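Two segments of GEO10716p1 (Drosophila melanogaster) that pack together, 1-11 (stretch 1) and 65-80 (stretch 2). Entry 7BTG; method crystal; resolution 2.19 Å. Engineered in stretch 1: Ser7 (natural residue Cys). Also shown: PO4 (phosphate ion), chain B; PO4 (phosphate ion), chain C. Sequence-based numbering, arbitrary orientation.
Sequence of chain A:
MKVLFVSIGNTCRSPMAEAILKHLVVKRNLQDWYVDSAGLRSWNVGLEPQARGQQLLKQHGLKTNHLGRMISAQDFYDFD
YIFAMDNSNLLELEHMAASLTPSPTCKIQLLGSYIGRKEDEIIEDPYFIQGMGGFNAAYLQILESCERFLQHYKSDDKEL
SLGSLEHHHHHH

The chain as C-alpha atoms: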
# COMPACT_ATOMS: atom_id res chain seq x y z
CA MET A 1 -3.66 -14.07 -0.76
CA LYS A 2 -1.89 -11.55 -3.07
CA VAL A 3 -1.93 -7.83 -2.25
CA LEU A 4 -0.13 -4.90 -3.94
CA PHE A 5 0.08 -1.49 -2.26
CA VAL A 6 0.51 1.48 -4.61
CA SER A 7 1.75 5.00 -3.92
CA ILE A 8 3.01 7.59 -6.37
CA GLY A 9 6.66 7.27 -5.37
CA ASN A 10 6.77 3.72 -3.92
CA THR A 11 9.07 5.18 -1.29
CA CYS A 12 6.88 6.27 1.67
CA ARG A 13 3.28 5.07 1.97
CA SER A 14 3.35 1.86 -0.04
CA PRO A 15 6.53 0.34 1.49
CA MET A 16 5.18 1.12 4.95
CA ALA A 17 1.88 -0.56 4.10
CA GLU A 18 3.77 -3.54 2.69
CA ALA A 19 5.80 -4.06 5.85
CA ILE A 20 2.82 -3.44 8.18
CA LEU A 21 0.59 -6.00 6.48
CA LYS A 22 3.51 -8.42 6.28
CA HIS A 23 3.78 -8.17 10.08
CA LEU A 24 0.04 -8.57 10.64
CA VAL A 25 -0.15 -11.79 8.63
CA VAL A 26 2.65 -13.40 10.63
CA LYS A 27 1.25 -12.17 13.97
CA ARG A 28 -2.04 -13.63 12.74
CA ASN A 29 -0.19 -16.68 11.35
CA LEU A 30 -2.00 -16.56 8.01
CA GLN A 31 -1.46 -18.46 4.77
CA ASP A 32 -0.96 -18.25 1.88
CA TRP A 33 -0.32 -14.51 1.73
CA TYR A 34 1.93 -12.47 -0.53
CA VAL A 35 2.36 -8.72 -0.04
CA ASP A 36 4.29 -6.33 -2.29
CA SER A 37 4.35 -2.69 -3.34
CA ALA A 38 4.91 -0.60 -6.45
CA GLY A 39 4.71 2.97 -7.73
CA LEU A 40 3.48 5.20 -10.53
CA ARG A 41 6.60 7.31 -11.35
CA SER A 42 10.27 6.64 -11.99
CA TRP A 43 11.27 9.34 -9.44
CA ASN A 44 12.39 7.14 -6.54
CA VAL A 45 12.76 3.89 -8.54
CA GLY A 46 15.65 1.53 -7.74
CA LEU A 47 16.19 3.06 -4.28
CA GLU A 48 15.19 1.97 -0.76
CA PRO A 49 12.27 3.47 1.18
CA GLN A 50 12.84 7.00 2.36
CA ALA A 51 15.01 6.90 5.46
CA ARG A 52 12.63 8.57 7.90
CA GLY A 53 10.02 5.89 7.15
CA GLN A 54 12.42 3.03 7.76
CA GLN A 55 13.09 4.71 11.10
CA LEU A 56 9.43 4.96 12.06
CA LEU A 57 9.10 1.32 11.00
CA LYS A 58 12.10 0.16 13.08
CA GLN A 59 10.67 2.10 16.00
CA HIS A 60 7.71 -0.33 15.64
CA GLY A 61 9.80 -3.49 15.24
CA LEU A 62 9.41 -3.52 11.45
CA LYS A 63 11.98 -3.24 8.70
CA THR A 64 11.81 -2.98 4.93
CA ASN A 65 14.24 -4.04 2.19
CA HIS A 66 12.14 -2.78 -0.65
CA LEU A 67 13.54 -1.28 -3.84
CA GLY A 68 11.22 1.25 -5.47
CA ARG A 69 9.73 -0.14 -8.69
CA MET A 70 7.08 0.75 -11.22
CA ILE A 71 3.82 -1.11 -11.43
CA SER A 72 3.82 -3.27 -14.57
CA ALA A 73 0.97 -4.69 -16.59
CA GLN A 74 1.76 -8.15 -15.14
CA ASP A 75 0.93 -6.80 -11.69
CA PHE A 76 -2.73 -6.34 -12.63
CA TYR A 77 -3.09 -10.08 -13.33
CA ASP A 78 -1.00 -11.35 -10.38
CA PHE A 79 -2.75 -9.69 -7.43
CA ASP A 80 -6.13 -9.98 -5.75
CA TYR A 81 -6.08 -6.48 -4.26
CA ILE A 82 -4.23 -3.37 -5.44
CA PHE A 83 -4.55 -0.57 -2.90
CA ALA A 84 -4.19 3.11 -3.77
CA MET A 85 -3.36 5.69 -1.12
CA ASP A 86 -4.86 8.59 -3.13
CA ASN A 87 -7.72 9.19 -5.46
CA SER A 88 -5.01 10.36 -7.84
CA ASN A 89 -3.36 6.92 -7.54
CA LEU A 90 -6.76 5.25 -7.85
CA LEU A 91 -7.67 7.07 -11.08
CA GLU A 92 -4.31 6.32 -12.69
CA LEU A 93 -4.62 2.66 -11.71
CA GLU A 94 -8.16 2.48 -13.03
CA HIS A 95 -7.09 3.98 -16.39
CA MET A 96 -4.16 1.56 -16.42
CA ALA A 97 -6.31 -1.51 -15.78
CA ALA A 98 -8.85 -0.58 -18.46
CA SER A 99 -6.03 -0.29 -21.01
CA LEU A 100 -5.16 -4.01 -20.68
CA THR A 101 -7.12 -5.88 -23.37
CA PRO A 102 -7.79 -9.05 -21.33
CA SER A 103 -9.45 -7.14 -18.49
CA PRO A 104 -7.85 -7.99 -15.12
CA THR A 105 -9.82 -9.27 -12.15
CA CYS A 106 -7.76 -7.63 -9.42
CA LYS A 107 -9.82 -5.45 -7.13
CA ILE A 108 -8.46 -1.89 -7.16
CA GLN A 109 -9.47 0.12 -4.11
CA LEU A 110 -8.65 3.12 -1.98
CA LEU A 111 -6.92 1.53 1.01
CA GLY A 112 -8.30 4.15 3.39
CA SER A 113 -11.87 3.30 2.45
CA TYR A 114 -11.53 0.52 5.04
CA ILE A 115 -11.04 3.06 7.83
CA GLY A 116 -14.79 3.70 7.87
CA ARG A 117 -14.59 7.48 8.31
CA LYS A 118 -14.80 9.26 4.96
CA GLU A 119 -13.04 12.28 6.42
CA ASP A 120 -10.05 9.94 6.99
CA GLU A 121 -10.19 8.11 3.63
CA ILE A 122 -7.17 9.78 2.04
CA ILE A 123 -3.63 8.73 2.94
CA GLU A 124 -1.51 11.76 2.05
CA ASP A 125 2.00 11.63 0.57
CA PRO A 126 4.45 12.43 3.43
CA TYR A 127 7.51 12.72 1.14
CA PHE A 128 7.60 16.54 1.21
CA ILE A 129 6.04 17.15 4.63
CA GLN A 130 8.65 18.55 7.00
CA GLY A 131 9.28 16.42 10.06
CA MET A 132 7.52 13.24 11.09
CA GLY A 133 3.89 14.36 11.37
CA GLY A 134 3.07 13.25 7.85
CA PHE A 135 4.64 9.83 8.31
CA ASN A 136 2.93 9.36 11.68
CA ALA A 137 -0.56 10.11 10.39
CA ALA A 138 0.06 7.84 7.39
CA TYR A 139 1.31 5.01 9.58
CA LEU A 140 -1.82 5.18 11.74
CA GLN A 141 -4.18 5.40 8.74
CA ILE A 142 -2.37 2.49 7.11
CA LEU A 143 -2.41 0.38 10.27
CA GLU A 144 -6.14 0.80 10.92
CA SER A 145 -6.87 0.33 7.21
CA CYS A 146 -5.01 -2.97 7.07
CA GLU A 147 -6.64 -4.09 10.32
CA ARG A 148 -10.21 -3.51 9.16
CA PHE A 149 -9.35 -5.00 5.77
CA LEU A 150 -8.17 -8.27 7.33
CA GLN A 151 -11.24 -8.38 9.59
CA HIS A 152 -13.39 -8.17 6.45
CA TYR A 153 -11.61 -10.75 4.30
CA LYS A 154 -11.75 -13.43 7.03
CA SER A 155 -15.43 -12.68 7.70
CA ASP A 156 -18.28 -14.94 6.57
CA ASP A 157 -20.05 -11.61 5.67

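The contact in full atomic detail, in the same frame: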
# COMPACT_ATOMS: atom_id res chain seq x y z
N MET A 1 -4.75 -13.27 -0.22
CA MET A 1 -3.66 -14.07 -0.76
C MET A 1 -2.56 -13.20 -1.39
O MET A 1 -1.41 -13.29 -0.97
CB MET A 1 -4.19 -15.08 -1.79
CG MET A 1 -3.09 -15.87 -2.51
SD MET A 1 -3.69 -16.94 -3.85
CE MET A 1 -4.96 -15.92 -4.60
N LYS A 2 -2.89 -12.38 -2.39
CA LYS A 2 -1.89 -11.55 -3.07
C LYS A 2 -2.34 -10.09 -3.07
O LYS A 2 -3.39 -9.76 -3.62
CB LYS A 2 -1.67 -12.05 -4.50
CG LYS A 2 -1.25 -13.51 -4.58
CD LYS A 2 -0.50 -13.83 -5.88
CE LYS A 2 -1.26 -14.86 -6.72
NZ LYS A 2 -0.74 -14.98 -8.13
N VAL A 3 -1.55 -9.22 -2.44
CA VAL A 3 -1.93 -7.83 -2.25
C VAL A 3 -0.77 -6.94 -2.70
O VAL A 3 0.39 -7.20 -2.34
CB VAL A 3 -2.30 -7.52 -0.79
CG1 VAL A 3 -2.53 -6.02 -0.61
CG2 VAL A 3 -3.54 -8.29 -0.38
N LEU A 4 -1.09 -5.90 -3.47
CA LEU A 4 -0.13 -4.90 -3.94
C LEU A 4 -0.55 -3.52 -3.44
O LEU A 4 -1.65 -3.07 -3.74
CB LEU A 4 -0.07 -4.91 -5.47
CG LEU A 4 0.94 -3.96 -6.12
CD1 LEU A 4 2.36 -4.44 -5.86
CD2 LEU A 4 0.67 -3.84 -7.62
N PHE A 5 0.32 -2.87 -2.67
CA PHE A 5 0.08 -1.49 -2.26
C PHE A 5 0.73 -0.54 -3.26
O PHE A 5 1.84 -0.79 -3.73
CB PHE A 5 0.62 -1.22 -0.85
CG PHE A 5 -0.14 -1.94 0.24
CD1 PHE A 5 -1.40 -1.53 0.60
CD2 PHE A 5 0.45 -2.99 0.93
CE1 PHE A 5 -2.09 -2.18 1.64
CE2 PHE A 5 -0.24 -3.64 1.97
CZ PHE A 5 -1.51 -3.23 2.31
N VAL A 6 0.04 0.56 -3.58
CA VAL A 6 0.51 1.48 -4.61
C VAL A 6 0.49 2.90 -4.09
O VAL A 6 -0.52 3.37 -3.56
CB VAL A 6 -0.31 1.36 -5.90
CG1 VAL A 6 0.12 2.46 -6.91
CG2 VAL A 6 -0.07 -0.00 -6.51
N SER A 7 1.63 3.58 -4.20
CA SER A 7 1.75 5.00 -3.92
C SER A 7 2.43 5.64 -5.11
O SER A 7 2.95 4.94 -5.98
CB SER A 7 2.52 5.27 -2.62
OG SER A 7 3.82 4.70 -2.62
N ILE A 8 2.45 6.98 -5.17
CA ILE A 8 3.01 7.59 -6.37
C ILE A 8 4.51 7.31 -6.45
O ILE A 8 5.03 6.90 -7.49
CB ILE A 8 2.67 9.09 -6.46
CG1 ILE A 8 3.06 9.59 -7.84
CG2 ILE A 8 3.35 9.94 -5.40
CD1 ILE A 8 2.53 10.93 -8.18
N GLY A 9 5.22 7.42 -5.32
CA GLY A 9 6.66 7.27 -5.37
C GLY A 9 7.16 5.88 -5.05
O GLY A 9 8.31 5.57 -5.35
N ASN A 10 6.34 5.03 -4.43
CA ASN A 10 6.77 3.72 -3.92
C ASN A 10 8.00 3.86 -3.03
O ASN A 10 8.95 3.09 -3.10
CB ASN A 10 7.04 2.73 -5.06
CG ASN A 10 7.23 1.32 -4.54
OD1 ASN A 10 7.94 0.51 -5.15
ND2 ASN A 10 6.63 1.03 -3.39
N THR A 11 7.95 4.87 -2.17
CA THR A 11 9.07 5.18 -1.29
C THR A 11 8.63 5.58 0.11
O THR A 11 9.46 5.53 1.02
CB THR A 11 9.92 6.31 -1.91
OG1 THR A 11 11.02 6.65 -1.06
CG2 THR A 11 9.08 7.56 -2.17
N ASN A 65 13.17 -3.84 3.17
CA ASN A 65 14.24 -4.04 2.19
C ASN A 65 14.00 -3.31 0.87
O ASN A 65 14.94 -3.15 0.07
CB ASN A 65 14.33 -5.54 1.90
CG ASN A 65 12.94 -6.19 1.83
OD1 ASN A 65 12.03 -5.84 2.61
ND2 ASN A 65 12.78 -7.13 0.91
N HIS A 66 12.78 -2.85 0.66
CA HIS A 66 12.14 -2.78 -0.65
C HIS A 66 12.80 -1.78 -1.58
O HIS A 66 13.05 -0.63 -1.20
CB HIS A 66 10.66 -2.42 -0.45
CG HIS A 66 9.88 -2.24 -1.71
ND1 HIS A 66 9.34 -3.29 -2.40
CD2 HIS A 66 9.53 -1.12 -2.39
CE1 HIS A 66 8.70 -2.84 -3.46
NE2 HIS A 66 8.79 -1.52 -3.47
N LEU A 67 13.09 -2.20 -2.80
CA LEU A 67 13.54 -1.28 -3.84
C LEU A 67 12.33 -0.71 -4.57
O LEU A 67 11.47 -1.46 -5.04
CB LEU A 67 14.46 -2.00 -4.83
CG LEU A 67 15.81 -2.54 -4.36
CD1 LEU A 67 16.43 -3.48 -5.40
CD2 LEU A 67 16.77 -1.42 -4.02
N GLY A 68 12.29 0.62 -4.72
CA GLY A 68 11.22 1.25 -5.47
C GLY A 68 11.12 0.72 -6.89
O GLY A 68 12.14 0.58 -7.56
N ARG A 69 9.92 0.36 -7.33
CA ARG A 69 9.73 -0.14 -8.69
C ARG A 69 8.41 0.39 -9.24
O ARG A 69 7.52 0.83 -8.51
CB ARG A 69 9.74 -1.68 -8.76
CG ARG A 69 8.50 -2.36 -8.16
CD ARG A 69 8.54 -3.87 -8.33
NE ARG A 69 7.32 -4.54 -7.87
CZ ARG A 69 6.23 -4.69 -8.62
NH1 ARG A 69 6.19 -4.20 -9.86
NH2 ARG A 69 5.16 -5.33 -8.14
N MET A 70 8.31 0.36 -10.56
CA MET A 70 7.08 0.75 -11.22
C MET A 70 6.11 -0.41 -11.21
O MET A 70 6.52 -1.57 -11.23
CB MET A 70 7.35 1.16 -12.67
CG MET A 70 8.24 2.36 -12.85
SD MET A 70 7.32 3.91 -12.98
CE MET A 70 5.68 3.36 -13.42
N ILE A 71 4.82 -0.09 -11.15
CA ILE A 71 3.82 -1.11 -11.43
C ILE A 71 3.94 -1.48 -12.90
O ILE A 71 4.18 -0.62 -13.76
CB ILE A 71 2.41 -0.63 -11.06
CG1 ILE A 71 1.44 -1.81 -11.02
CG2 ILE A 71 1.90 0.41 -12.06
CD1 ILE A 71 0.09 -1.46 -10.47
N SER A 72 3.82 -2.77 -13.20
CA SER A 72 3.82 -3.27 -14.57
C SER A 72 2.44 -3.81 -14.89
O SER A 72 1.60 -4.01 -14.01
CB SER A 72 4.88 -4.37 -14.75
OG SER A 72 4.58 -5.49 -13.94
N ALA A 73 2.21 -4.06 -16.18
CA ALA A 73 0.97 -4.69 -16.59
C ALA A 73 0.77 -6.04 -15.90
O ALA A 73 -0.35 -6.37 -15.48
CB ALA A 73 0.96 -4.85 -18.11
N GLN A 74 1.85 -6.84 -15.77
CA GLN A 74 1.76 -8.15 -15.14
C GLN A 74 1.16 -8.06 -13.75
O GLN A 74 0.43 -8.96 -13.32
CB GLN A 74 3.14 -8.80 -15.03
CG GLN A 74 3.50 -9.74 -16.17
CD GLN A 74 2.78 -11.09 -16.10
OE1 GLN A 74 2.00 -11.37 -15.18
NE2 GLN A 74 3.05 -11.93 -17.10
N ASP A 75 1.44 -6.97 -13.04
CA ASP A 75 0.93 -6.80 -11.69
C ASP A 75 -0.59 -6.90 -11.65
O ASP A 75 -1.15 -7.49 -10.72
CB ASP A 75 1.41 -5.47 -11.12
CG ASP A 75 2.87 -5.50 -10.78
OD1 ASP A 75 3.33 -6.54 -10.28
OD2 ASP A 75 3.56 -4.48 -11.03
N PHE A 76 -1.27 -6.37 -12.66
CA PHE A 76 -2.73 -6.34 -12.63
C PHE A 76 -3.35 -7.73 -12.74
O PHE A 76 -4.52 -7.90 -12.37
CB PHE A 76 -3.24 -5.44 -13.76
CG PHE A 76 -3.04 -3.99 -13.49
CD1 PHE A 76 -4.07 -3.23 -12.96
CD2 PHE A 76 -1.82 -3.38 -13.73
CE1 PHE A 76 -3.89 -1.88 -12.70
CE2 PHE A 76 -1.64 -2.03 -13.47
CZ PHE A 76 -2.68 -1.29 -12.95
N TYR A 77 -2.61 -8.71 -13.24
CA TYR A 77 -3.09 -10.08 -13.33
C TYR A 77 -2.61 -10.96 -12.18
O TYR A 77 -3.17 -12.05 -11.99
CB TYR A 77 -2.64 -10.71 -14.65
CG TYR A 77 -3.12 -9.99 -15.89
CD1 TYR A 77 -4.43 -10.13 -16.32
CD2 TYR A 77 -2.28 -9.19 -16.62
CE1 TYR A 77 -4.87 -9.49 -17.45
CE2 TYR A 77 -2.71 -8.54 -17.76
CZ TYR A 77 -4.01 -8.70 -18.16
OH TYR A 77 -4.45 -8.07 -19.28
N ASP A 78 -1.61 -10.53 -11.42
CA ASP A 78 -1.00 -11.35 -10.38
C ASP A 78 -1.42 -10.96 -8.97
O ASP A 78 -0.84 -11.47 -8.02
CB ASP A 78 0.52 -11.30 -10.48
CG ASP A 78 1.05 -11.86 -11.79
OD1 ASP A 78 0.39 -12.74 -12.39
OD2 ASP A 78 2.14 -11.41 -12.21
N PHE A 79 -2.38 -10.05 -8.79
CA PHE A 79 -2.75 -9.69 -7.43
C PHE A 79 -4.26 -9.71 -7.28
O PHE A 79 -4.99 -9.50 -8.25
CB PHE A 79 -2.18 -8.31 -7.02
CG PHE A 79 -0.70 -8.32 -6.79
CD1 PHE A 79 -0.18 -8.59 -5.54
CD2 PHE A 79 0.18 -8.08 -7.84
CE1 PHE A 79 1.19 -8.61 -5.33
CE2 PHE A 79 1.54 -8.10 -7.64
CZ PHE A 79 2.06 -8.36 -6.39
N ASP A 80 -4.71 -9.99 -6.06
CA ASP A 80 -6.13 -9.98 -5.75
C ASP A 80 -6.61 -8.58 -5.37
O ASP A 80 -7.74 -8.19 -5.71
CB ASP A 80 -6.43 -10.96 -4.60
CG ASP A 80 -5.88 -12.36 -4.87
OD1 ASP A 80 -6.30 -13.00 -5.86
OD2 ASP A 80 -5.02 -12.83 -4.10
P PO4 B . 4.97 7.81 -1.64
O1 PO4 B . 5.78 6.56 -1.93
O2 PO4 B . 5.91 8.95 -1.31
O3 PO4 B . 4.07 7.66 -0.43
O4 PO4 B . 4.06 8.15 -2.82
P PO4 C . 10.21 -6.95 -1.30
O1 PO4 C . 9.88 -8.35 -0.82
O2 PO4 C . 10.32 -5.98 -0.13
O3 PO4 C . 11.55 -6.99 -2.00
O4 PO4 C . 9.17 -6.54 -2.33

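What hydrogen bonds tie the two stretches together? They fall at the two ends of the contact. At one end, the backbone of Lys2, in the strand, meets Asp80 in a reciprocal pair: Lys2 N donates to Asp80 OD2 at 2.8 Å, and Asp80 N donates to Lys2 O, also at 2.8 Å. Asp80 thus uses its side chain as acceptor and its backbone as donor, satisfying both polar backbone atoms of one strand residue. At the other end, the side chain of Asn10 reaches into the loop that holds His66 to Arg69. Its carbonyl oxygen accepts two hydrogen bonds, from His66 NE2 to Asn10 OD1 at 2.8 Å and from Arg69 N to Asn10 OD1 at 2.9 Å. Both are nearly straight, with angles at the hydrogen of 164° and 165°, so a single oxygen fastens an imidazole and a backbone amide of the same loop. Gly68 passes close by, its CA 3.4 Å from Asn10 OD1.

Where does charge contribute? Across the contact it does so at the chain start, where Met1 N and Asp80 OD2 form a long salt bridge of 3.9 Å; the same carboxylate oxygen accepts the shorter bond from Lys2 N. Within the second stretch the pairing is tighter. Arg69 NH1 bonds to Asp75 OD2 at 2.9 Å and Arg69 NH2 to Asp75 OD1 at 3.1 Å, a two-pronged salt bridge that matches guanidinium to carboxylate. Asp75 OD2 also accepts a nearly linear bond from Ser72 N at 2.8 Å, just ahead of the weakly bonded helix. This bridge lies beside the apolar part of the contact: Leu4 CD1 is 3.7 Å from Arg69 NH2, and Leu4 CD2 is 3.9 Å from Asp75 CB.

What fills the space between the polar ends? Apolar side chains do, with Leu4 at their centre. Its CA-to-CB bond points toward the second stretch, and its CB sits over one face of the Phe79 ring, 3.7 Å from the ring centroid and only 12° off the normal, a well-centred CH-pi contact. The leucine's far end meets Ile71, with Leu4 CD2 3.8 Å from Ile71 CD1. Val6 adds a looser contact, its CG2 lying 4.2 Å from that same Ile71 CD1. The Phe79 ring also packs against the strand backbone, its CD1 coming within 3.3 Å of Val3 C, while Lys2 C lies at the ring edge. Phe5 takes no part in this contact.

How do the bound phosphates relate to the contact? Both probably come from the crystallisation liquor. The chain B ion is held by the backbone flanking Asn10: Gly9 N donates to its O4 at 2.9 Å and Thr11 N to its O1 at 2.8 Å. The engineered Ser7 also approaches this ion, with OG 2.8 Å from O1. On the other stretch, His66 ND1 donates to O4 of the chain C phosphate at 3.3 Å, so the imidazole uses both nitrogens, one for the ion and one for Asn10.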